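Local coordinates for protein FMN Adenylyltransferase (Candida glabrata, PDB 3FWK) that transfers the adenylyl group of ATP to FMN, making FAD in the last step of flavin cofactor synthesis, at residues Leu202-Glu214 with Asn251-Asn263. Numbering follows the deposited sequence.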
loop_
_atom_site.group_PDB
_atom_site.type_symbol
_atom_site.label_atom_id
_atom_site.label_comp_id
_atom_site.label_asym_id
_atom_site.label_seq_id
_atom_site.Cartn_x
_atom_site.Cartn_y
_atom_site.Cartn_z
ATOM N N LEU A 202 11.692 -1.925 0.300
ATOM C CA LEU A 202 11.174 -0.823 1.097
ATOM C C LEU A 202 11.537 0.524 0.464
ATOM O O LEU A 202 10.694 1.412 0.384
ATOM C CB LEU A 202 11.710 -0.935 2.523
ATOM C CG LEU A 202 11.279 0.175 3.499
ATOM C CD1 LEU A 202 9.751 0.283 3.581
ATOM C CD2 LEU A 202 11.928 -0.063 4.853
ATOM N N ALA A 203 12.783 0.705 0.003
ATOM C CA ALA A 203 13.163 1.978 -0.568
ATOM C C ALA A 203 12.354 2.306 -1.818
ATOM O O ALA A 203 12.082 3.487 -2.104
ATOM C CB ALA A 203 14.668 1.962 -0.901
ATOM N N ASN A 204 12.030 1.285 -2.606
ATOM C CA ASN A 204 11.215 1.513 -3.794
ATOM C C ASN A 204 9.802 1.990 -3.433
ATOM O O ASN A 204 9.250 2.867 -4.099
ATOM C CB ASN A 204 11.112 0.251 -4.637
ATOM C CG ASN A 204 12.467 -0.360 -4.948
ATOM O OD1 ASN A 204 12.635 -1.551 -4.725
ATOM N ND2 ASN A 204 13.408 0.442 -5.457
ATOM N N ILE A 205 9.222 1.356 -2.414
ATOM C CA ILE A 205 7.905 1.734 -1.924
ATOM C C ILE A 205 7.912 3.233 -1.534
ATOM O O ILE A 205 7.045 3.986 -1.964
ATOM C CB ILE A 205 7.518 0.842 -0.734
ATOM C CG1 ILE A 205 7.328 -0.630 -1.150
ATOM C CG2 ILE A 205 6.250 1.420 -0.040
ATOM C CD1 ILE A 205 6.163 -0.885 -2.028
ATOM N N TRP A 206 8.884 3.659 -0.713
ATOM C CA TRP A 206 8.892 5.072 -0.295
ATOM C C TRP A 206 9.096 6.006 -1.491
ATOM O O TRP A 206 8.422 7.023 -1.597
ATOM C CB TRP A 206 9.936 5.364 0.769
ATOM C CG TRP A 206 9.849 4.695 2.072
ATOM C CD1 TRP A 206 10.851 4.056 2.715
ATOM C CD2 TRP A 206 8.739 4.687 2.979
ATOM N NE1 TRP A 206 10.452 3.646 3.951
ATOM C CE2 TRP A 206 9.154 4.015 4.135
ATOM C CE3 TRP A 206 7.430 5.193 2.921
ATOM C CZ2 TRP A 206 8.330 3.833 5.244
ATOM C CZ3 TRP A 206 6.610 5.007 4.033
ATOM C CH2 TRP A 206 7.066 4.347 5.166
ATOM N N SER A 207 10.013 5.657 -2.394
ATOM C CA SER A 207 10.314 6.544 -3.515
ATOM C C SER A 207 9.055 6.801 -4.351
ATOM O O SER A 207 8.717 7.955 -4.647
ATOM C CB SER A 207 11.388 5.929 -4.386
ATOM O OG SER A 207 11.628 6.757 -5.513
ATOM N N PHE A 208 8.368 5.740 -4.729
ATOM C CA PHE A 208 7.212 5.871 -5.573
ATOM C C PHE A 208 6.070 6.572 -4.823
ATOM O O PHE A 208 5.398 7.457 -5.370
ATOM C CB PHE A 208 6.796 4.510 -6.082
ATOM C CG PHE A 208 5.674 4.588 -7.081
ATOM C CD1 PHE A 208 5.913 5.037 -8.382
ATOM C CD2 PHE A 208 4.378 4.226 -6.743
ATOM C CE1 PHE A 208 4.904 5.106 -9.310
ATOM C CE2 PHE A 208 3.352 4.277 -7.674
ATOM C CZ PHE A 208 3.608 4.737 -8.955
ATOM N N LEU A 209 5.822 6.167 -3.592
ATOM C CA LEU A 209 4.727 6.764 -2.858
ATOM C C LEU A 209 4.930 8.255 -2.630
ATOM O O LEU A 209 3.987 9.023 -2.764
ATOM C CB LEU A 209 4.531 6.048 -1.531
ATOM C CG LEU A 209 3.144 6.114 -0.868
ATOM C CD1 LEU A 209 2.006 5.762 -1.874
ATOM C CD2 LEU A 209 3.122 5.131 0.301
ATOM N N LEU A 210 6.141 8.647 -2.282
ATOM C CA LEU A 210 6.416 10.060 -2.068
ATOM C C LEU A 210 6.285 10.848 -3.363
ATOM O O LEU A 210 5.693 11.949 -3.371
ATOM C CB LEU A 210 7.798 10.237 -1.427
ATOM C CG LEU A 210 7.898 9.770 0.024
ATOM C CD1 LEU A 210 9.353 9.646 0.413
ATOM C CD2 LEU A 210 7.150 10.731 0.982
ATOM N N TYR A 211 6.819 10.316 -4.458
ATOM C CA TYR A 211 6.704 11.010 -5.720
ATOM C C TYR A 211 5.240 11.181 -6.134
ATOM O O TYR A 211 4.867 12.178 -6.754
ATOM C CB TYR A 211 7.449 10.226 -6.804
ATOM C CG TYR A 211 7.300 10.897 -8.154
ATOM C CD1 TYR A 211 8.063 12.012 -8.472
ATOM C CD2 TYR A 211 6.332 10.464 -9.076
ATOM C CE1 TYR A 211 7.910 12.663 -9.703
ATOM C CE2 TYR A 211 6.172 11.111 -10.277
ATOM C CZ TYR A 211 6.938 12.202 -10.548
ATOM O OH TYR A 211 6.717 12.842 -11.768
ATOM N N SER A 212 4.417 10.185 -5.817
ATOM C CA SER A 212 3.042 10.190 -6.321
ATOM C C SER A 212 2.252 11.406 -5.845
ATOM O O SER A 212 1.313 11.788 -6.521
ATOM C CB SER A 212 2.288 8.926 -5.878
ATOM O OG SER A 212 1.897 8.975 -4.495
ATOM N N ASN A 213 2.599 11.954 -4.684
ATOM C CA ASN A 213 1.855 13.058 -4.083
ATOM C C ASN A 213 0.408 12.687 -3.789
ATOM O O ASN A 213 -0.427 13.562 -3.667
ATOM C CB ASN A 213 1.918 14.280 -5.001
ATOM C CG ASN A 213 1.606 15.574 -4.295
ATOM O OD1 ASN A 213 1.641 15.677 -3.049
ATOM N ND2 ASN A 213 1.365 16.603 -5.087
ATOM N N GLU A 214 0.138 11.394 -3.639
ATOM C CA GLU A 214 -1.175 10.940 -3.158
ATOM C C GLU A 214 -1.169 11.009 -1.634
ATOM O O GLU A 214 -0.134 10.811 -0.991
ATOM C CB GLU A 214 -1.424 9.529 -3.654
ATOM C CG GLU A 214 -1.793 9.527 -5.084
ATOM C CD GLU A 214 -3.159 10.205 -5.305
ATOM O OE1 GLU A 214 -4.155 9.654 -4.855
ATOM O OE2 GLU A 214 -3.206 11.317 -5.860
ATOM N N ASN A 251 16.957 9.789 1.659
ATOM C CA ASN A 251 17.202 9.252 0.327
ATOM C C ASN A 251 16.214 9.705 -0.735
ATOM O O ASN A 251 16.413 9.388 -1.914
ATOM C CB ASN A 251 17.253 7.723 0.336
ATOM C CG ASN A 251 18.531 7.211 0.925
ATOM O OD1 ASN A 251 19.586 7.325 0.280
ATOM N ND2 ASN A 251 18.483 6.643 2.135
ATOM N N PHE A 252 15.166 10.454 -0.348
ATOM C CA PHE A 252 14.053 10.743 -1.236
ATOM C C PHE A 252 13.828 12.233 -1.418
ATOM O O PHE A 252 12.717 12.669 -1.708
ATOM C CB PHE A 252 12.782 10.051 -0.717
ATOM C CG PHE A 252 13.003 8.587 -0.457
ATOM C CD1 PHE A 252 13.291 7.737 -1.527
ATOM C CD2 PHE A 252 13.064 8.074 0.852
ATOM C CE1 PHE A 252 13.554 6.378 -1.302
ATOM C CE2 PHE A 252 13.345 6.716 1.064
ATOM C CZ PHE A 252 13.581 5.884 -0.003
ATOM N N GLU A 253 14.894 13.010 -1.293
ATOM C CA GLU A 253 14.775 14.444 -1.452
ATOM C C GLU A 253 14.229 14.849 -2.811
ATOM O O GLU A 253 13.343 15.713 -2.901
ATOM C CB GLU A 253 16.123 15.137 -1.174
ATOM C CG GLU A 253 16.446 15.257 0.310
ATOM C CD GLU A 253 17.897 15.635 0.632
ATOM O OE1 GLU A 253 18.736 15.733 -0.295
ATOM O OE2 GLU A 253 18.192 15.800 1.838
ATOM N N TRP A 254 14.736 14.235 -3.876
ATOM C CA TRP A 254 14.297 14.637 -5.211
ATOM C C TRP A 254 12.819 14.356 -5.395
ATOM O O TRP A 254 12.071 15.192 -5.899
ATOM C CB TRP A 254 15.140 13.962 -6.301
ATOM C CG TRP A 254 14.882 14.606 -7.611
ATOM C CD1 TRP A 254 15.585 15.667 -8.177
ATOM C CD2 TRP A 254 13.834 14.287 -8.521
ATOM N NE1 TRP A 254 15.034 15.987 -9.384
ATOM C CE2 TRP A 254 13.950 15.180 -9.622
ATOM C CE3 TRP A 254 12.784 13.339 -8.510
ATOM C CZ2 TRP A 254 13.058 15.159 -10.687
ATOM C CZ3 TRP A 254 11.901 13.314 -9.552
ATOM C CH2 TRP A 254 12.038 14.222 -10.642
ATOM N N GLU A 255 12.395 13.158 -4.996
ATOM C CA GLU A 255 11.013 12.747 -5.168
ATOM C C GLU A 255 10.082 13.681 -4.435
ATOM O O GLU A 255 9.008 14.010 -4.966
ATOM C CB GLU A 255 10.818 11.326 -4.616
ATOM C CG GLU A 255 11.525 10.238 -5.396
ATOM C CD GLU A 255 12.934 9.887 -4.871
ATOM O OE1 GLU A 255 13.674 10.811 -4.487
ATOM O OE2 GLU A 255 13.256 8.674 -4.839
ATOM N N ILE A 256 10.441 14.062 -3.213
ATOM C CA ILE A 256 9.570 14.933 -2.412
ATOM C C ILE A 256 9.544 16.336 -3.028
ATOM O O ILE A 256 8.467 16.930 -3.175
ATOM C CB ILE A 256 10.087 14.981 -0.963
ATOM C CG1 ILE A 256 9.815 13.633 -0.281
ATOM C CG2 ILE A 256 9.348 16.075 -0.194
ATOM C CD1 ILE A 256 10.511 13.471 1.019
ATOM N N GLU A 257 10.712 16.862 -3.413
ATOM C CA GLU A 257 10.796 18.232 -3.936
ATOM C C GLU A 257 10.195 18.358 -5.329
ATOM O O GLU A 257 9.865 19.472 -5.758
ATOM C CB GLU A 257 12.275 18.663 -3.950
ATOM C CG GLU A 257 12.864 18.906 -2.565
ATOM C CD GLU A 257 14.357 19.241 -2.575
ATOM O OE1 GLU A 257 15.008 19.063 -3.631
ATOM O OE2 GLU A 257 14.864 19.652 -1.509
ATOM N N ASN A 258 10.108 17.269 -6.071
ATOM C CA ASN A 258 9.647 17.276 -7.458
ATOM C C ASN A 258 8.458 16.360 -7.658
ATOM O O ASN A 258 8.214 15.823 -8.752
ATOM C CB ASN A 258 10.789 16.842 -8.367
ATOM C CG ASN A 258 11.957 17.771 -8.246
ATOM O OD1 ASN A 258 12.900 17.563 -7.459
ATOM N ND2 ASN A 258 11.875 18.848 -8.956
ATOM N N ARG A 259 7.700 16.168 -6.584
ATOM C CA ARG A 259 6.575 15.232 -6.624
ATOM C C ARG A 259 5.511 15.630 -7.658
ATOM O O ARG A 259 5.431 16.800 -8.090
ATOM C CB ARG A 259 5.977 15.042 -5.238
ATOM C CG ARG A 259 5.316 16.266 -4.682
ATOM C CD ARG A 259 5.036 16.032 -3.214
ATOM N NE ARG A 259 4.377 17.156 -2.591
ATOM C CZ ARG A 259 3.921 17.134 -1.342
ATOM N NH1 ARG A 259 4.130 16.091 -0.549
ATOM N NH2 ARG A 259 3.265 18.185 -0.867
ATOM N N TYR A 260 4.723 14.659 -8.076
ATOM C CA TYR A 260 3.789 14.814 -9.159
ATOM C C TYR A 260 2.790 15.942 -8.847
ATOM O O TYR A 260 2.184 16.016 -7.789
ATOM C CB TYR A 260 3.037 13.503 -9.388
ATOM C CG TYR A 260 2.174 13.517 -10.615
ATOM C CD1 TYR A 260 2.735 13.336 -11.882
ATOM C CD2 TYR A 260 0.809 13.747 -10.520
ATOM C CE1 TYR A 260 1.953 13.360 -13.037
ATOM C CE2 TYR A 260 0.007 13.786 -11.666
ATOM C CZ TYR A 260 0.598 13.590 -12.916
ATOM O OH TYR A 260 -0.151 13.600 -14.072
ATOM N N LYS A 261 2.651 16.841 -9.799
ATOM C CA LYS A 261 1.699 17.943 -9.661
ATOM C C LYS A 261 0.310 17.585 -10.157
ATOM O O LYS A 261 0.119 17.220 -11.306
ATOM C CB LYS A 261 2.192 19.151 -10.456
ATOM C CG LYS A 261 3.553 19.669 -10.037
ATOM C CD LYS A 261 3.968 20.863 -10.909
ATOM C CE LYS A 261 5.413 20.763 -11.334
ATOM N NZ LYS A 261 5.543 19.776 -12.439
ATOM N N HIS A 262 -0.647 17.759 -9.269
ATOM C CA HIS A 262 -2.049 17.504 -9.579
ATOM C C HIS A 262 -2.700 18.708 -10.234
ATOM O O HIS A 262 -2.110 19.785 -10.362
ATOM C CB HIS A 262 -2.829 17.206 -8.316
ATOM C CG HIS A 262 -2.378 15.975 -7.594
ATOM N ND1 HIS A 262 -2.624 14.696 -8.050
ATOM C CD2 HIS A 262 -1.755 15.838 -6.399
ATOM C CE1 HIS A 262 -2.141 13.825 -7.173
ATOM N NE2 HIS A 262 -1.598 14.495 -6.174
ATOM N N ASN A 263 -3.950 18.520 -10.598
ATOM C CA ASN A 263 -4.716 19.561 -11.244
ATOM C C ASN A 263 -6.031 19.702 -10.485
ATOM O O ASN A 263 -6.183 19.178 -9.368
ATOM C CB ASN A 263 -4.897 19.155 -12.706
ATOM C CG ASN A 263 -5.728 17.890 -12.867
ATOM O OD1 ASN A 263 -6.623 17.626 -12.058
ATOM N ND2 ASN A 263 -5.440 17.098 -13.911
HETATM O O HOH W 1 5.544 13.662 -1.019
#
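Asn213, first residue past helix 202-212, meets three residues of the extended segment 259-262. Positive phi marks where it leaves the helix, and chi1 of -160°, with CG anti to the backbone N, sends the amide across that segment. Followed outward, Asn213 CB lies 3.3 Å from Tyr260 O, and CG rests against the Arg259 side chain. Asn213 OD1 sits over the guanidinium face, 3.1 Å from Arg259 NE, at an angle too poor for a hydrogen bond. Asn213 ND2 donates to Tyr260 O at 2.9 Å, the acceptor near the amide plane. The backbone joins in: His262 NE2 gives Asn213 O a 2.9 Å bond in the imidazole plane, though from above the carbonyl plane, and Tyr260 N reaches Tyr211 O at 2.8 Å, almost straight (179°). Water 1 links Leu210 O to Arg259 NH1. At the other end, Trp206 CB makes a CH-pi contact 4.0 Å from the Phe252 ring centroid, and Ser207 OG donates to Glu255 OE2 at 2.6 Å while also hydrogen-bonded to Tyr21 OH. Helices 202-212 and 253-257 run nearly parallel (19°, axes 7.9 Å apart), with Phe208 packing on helices 7-23, 31-50 and 69-86 of this Rossmann-like fold.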